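Local coordinates for protein alcohol dehydrogenase (Escherichia coli, PDB 5VM2) that probably oxidises or reduces alcohol and carbonyl substrates with NAD(H) or NADP(H), as a zinc-containing dehydrogenase of unknown specificity linked to membrane biogenesis, at residues L125-C130 / Y319-V324. Sequence-based numbering, arbitrary orientation.
Sequences LTHYLC and YDYRDV
The ring of Tyr321 meets the imidazole of His127 through its CE2 side and the backbone where Leu125 joins Thr126 through its CE1 side, both obliquely. NE2 of His127 comes nearest, 3.6 Å from CE2 of Tyr321, with CE1 and CD2 of the imidazole a little farther from the same ring carbon. The two ring planes stand at 70° with centroids 5.0 Å apart, an oblique aromatic contact. The CB of Tyr321 points toward 125-130, and CG is anti to the backbone N (chi1 168°). Beyond it, CE1 of the tyrosine reaches within 4.2 Å of the carbonyl carbon of Leu125 and lies 4.4 Å from CB of that residue. The phenol oxygen stays 4.1 Å from O of Leu125 and hydrogen bonds instead to the side-chain hydroxyl of Ser4; Thr126 OG1 bonds to the backbone oxygen of the same serine. The N-terminal strand 3-10 thus grips both segments and fixes the polar end of the tyrosine in a buried place. All this belongs to the GroES-like catalytic domain of the zinc-containing alcohol dehydrogenase family, to which the chain returns after the Rossmann domain. Here the approach to strand 128-132 meets the turn joining strand 315-320 to helix 324-333. At the start of that helix, Val324 points CG2 at CD1 of Leu125, 4.2 Å away, an apolar touch between branch ends. Leu125 also packs on Phe328, one turn further along the helix, and on Val36 of strand 28-37. Ile345, near the C-terminus, touches both His127 and Tyr321, bringing the last residues of the chain to the aromatic pair.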
loop_
_atom_site.group_PDB
_atom_site.type_symbol
_atom_site.label_atom_id
_atom_site.label_comp_id
_atom_site.label_asym_id
_atom_site.label_seq_id
_atom_site.Cartn_x
_atom_site.Cartn_y
_atom_site.Cartn_z
ATOM N N LEU A 125 2.236 14.312 5.083
ATOM C CA LEU A 125 2.849 15.448 4.395
ATOM C C LEU A 125 3.010 16.596 5.388
ATOM O O LEU A 125 2.189 17.512 5.481
ATOM C CB LEU A 125 2.015 15.859 3.187
ATOM C CG LEU A 125 1.997 14.824 2.060
ATOM C CD1 LEU A 125 0.935 15.159 1.024
ATOM C CD2 LEU A 125 3.368 14.730 1.413
ATOM N N THR A 126 4.095 16.524 6.154
ATOM C CA THR A 126 4.456 17.539 7.134
ATOM C C THR A 126 5.920 17.324 7.477
ATOM O O THR A 126 6.482 16.261 7.206
ATOM C CB THR A 126 3.574 17.461 8.389
ATOM O OG1 THR A 126 3.966 18.473 9.331
ATOM C CG2 THR A 126 3.694 16.094 9.038
ATOM N N HIS A 127 6.544 18.351 8.057
ATOM C CA HIS A 127 7.950 18.215 8.419
ATOM C C HIS A 127 8.132 17.383 9.682
ATOM O O HIS A 127 9.130 16.662 9.801
ATOM C CB HIS A 127 8.597 19.591 8.600
ATOM C CG HIS A 127 8.847 20.315 7.315
ATOM N ND1 HIS A 127 9.812 19.919 6.413
ATOM C CD2 HIS A 127 8.262 21.413 6.780
ATOM C CE1 HIS A 127 9.806 20.738 5.376
ATOM N NE2 HIS A 127 8.875 21.654 5.574
ATOM N N TYR A 128 7.184 17.452 10.614
ATOM C CA TYR A 128 7.302 16.799 11.908
ATOM C C TYR A 128 5.975 16.157 12.278
ATOM O O TYR A 128 4.919 16.782 12.140
ATOM C CB TYR A 128 7.708 17.796 13.004
ATOM C CG TYR A 128 9.089 18.385 12.829
ATOM C CD1 TYR A 128 10.208 17.739 13.338
ATOM C CD2 TYR A 128 9.275 19.579 12.146
ATOM C CE1 TYR A 128 11.477 18.272 13.176
ATOM C CE2 TYR A 128 10.543 20.119 11.976
ATOM C CZ TYR A 128 11.639 19.460 12.495
ATOM O OH TYR A 128 12.901 19.986 12.333
ATOM N N LEU A 129 6.035 14.917 12.759
ATOM C CA LEU A 129 4.843 14.243 13.255
ATOM C C LEU A 129 5.226 13.313 14.399
ATOM O O LEU A 129 6.389 12.932 14.558
ATOM C CB LEU A 129 4.119 13.469 12.140
ATOM C CG LEU A 129 4.778 12.291 11.415
ATOM C CD1 LEU A 129 4.656 10.983 12.197
ATOM C CD2 LEU A 129 4.163 12.122 10.035
ATOM N N CYS A 130 4.222 12.943 15.189
ATOM C CA CYS A 130 4.390 12.032 16.309
ATOM C C CYS A 130 3.669 10.723 16.020
ATOM O O CYS A 130 2.603 10.715 15.398
ATOM C CB CYS A 130 3.858 12.646 17.604
ATOM S SG CYS A 130 4.774 14.108 18.130
ATOM N N TYR A 319 9.054 13.943 -6.215
ATOM C CA TYR A 319 8.625 15.333 -6.178
ATOM C C TYR A 319 9.169 16.017 -4.932
ATOM O O TYR A 319 9.264 15.403 -3.864
ATOM C CB TYR A 319 7.097 15.444 -6.195
ATOM C CG TYR A 319 6.431 14.768 -7.369
ATOM C CD1 TYR A 319 6.030 13.440 -7.296
ATOM C CD2 TYR A 319 6.216 15.453 -8.559
ATOM C CE1 TYR A 319 5.426 12.816 -8.370
ATOM C CE2 TYR A 319 5.612 14.836 -9.639
ATOM C CZ TYR A 319 5.221 13.519 -9.539
ATOM O OH TYR A 319 4.621 12.901 -10.611
ATOM N N ASP A 320 9.577 17.275 -5.052
ATOM C CA ASP A 320 9.882 18.067 -3.872
ATOM C C ASP A 320 8.595 18.411 -3.129
ATOM O O ASP A 320 7.518 18.523 -3.722
ATOM C CB ASP A 320 10.634 19.343 -4.254
ATOM C CG ASP A 320 12.118 19.103 -4.477
ATOM O OD1 ASP A 320 12.666 18.158 -3.869
ATOM O OD2 ASP A 320 12.739 19.858 -5.257
ATOM N N TYR A 321 8.722 18.580 -1.813
ATOM C CA TYR A 321 7.557 18.836 -0.968
ATOM C C TYR A 321 6.861 20.145 -1.345
ATOM O O TYR A 321 5.626 20.203 -1.399
ATOM C CB TYR A 321 7.996 18.836 0.497
ATOM C CG TYR A 321 6.992 19.364 1.497
ATOM C CD1 TYR A 321 5.817 18.677 1.773
ATOM C CD2 TYR A 321 7.245 20.539 2.193
ATOM C CE1 TYR A 321 4.911 19.160 2.705
ATOM C CE2 TYR A 321 6.352 21.028 3.121
ATOM C CZ TYR A 321 5.187 20.339 3.375
ATOM O OH TYR A 321 4.306 20.841 4.304
ATOM N N ARG A 322 7.629 21.201 -1.624
ATOM C CA ARG A 322 6.943 22.442 -1.974
ATOM C C ARG A 322 6.237 22.343 -3.322
ATOM O O ARG A 322 5.284 23.091 -3.569
ATOM C CB ARG A 322 7.929 23.617 -1.977
ATOM C CG ARG A 322 7.329 24.937 -2.475
ATOM C CD ARG A 322 8.355 26.069 -2.483
ATOM N NE ARG A 322 8.214 26.930 -3.657
ATOM C CZ ARG A 322 8.854 28.084 -3.822
ATOM N NH1 ARG A 322 9.678 28.527 -2.882
ATOM N NH2 ARG A 322 8.666 28.802 -4.921
ATOM N N ASP A 323 6.561 21.348 -4.152
ATOM C CA ASP A 323 5.849 21.091 -5.398
ATOM C C ASP A 323 4.709 20.093 -5.229
ATOM O O ASP A 323 4.393 19.360 -6.174
ATOM C CB ASP A 323 6.826 20.595 -6.465
ATOM C CG ASP A 323 7.924 21.597 -6.761
ATOM O OD1 ASP A 323 7.619 22.802 -6.878
ATOM O OD2 ASP A 323 9.096 21.179 -6.873
ATOM N N VAL A 324 4.074 20.057 -4.053
ATOM C CA VAL A 324 3.124 18.973 -3.802
ATOM C C VAL A 324 1.915 19.078 -4.724
ATOM O O VAL A 324 1.351 18.061 -5.146
ATOM C CB VAL A 324 2.710 18.958 -2.317
ATOM C CG1 VAL A 324 2.142 20.307 -1.898
ATOM C CG2 VAL A 324 1.700 17.848 -2.050
#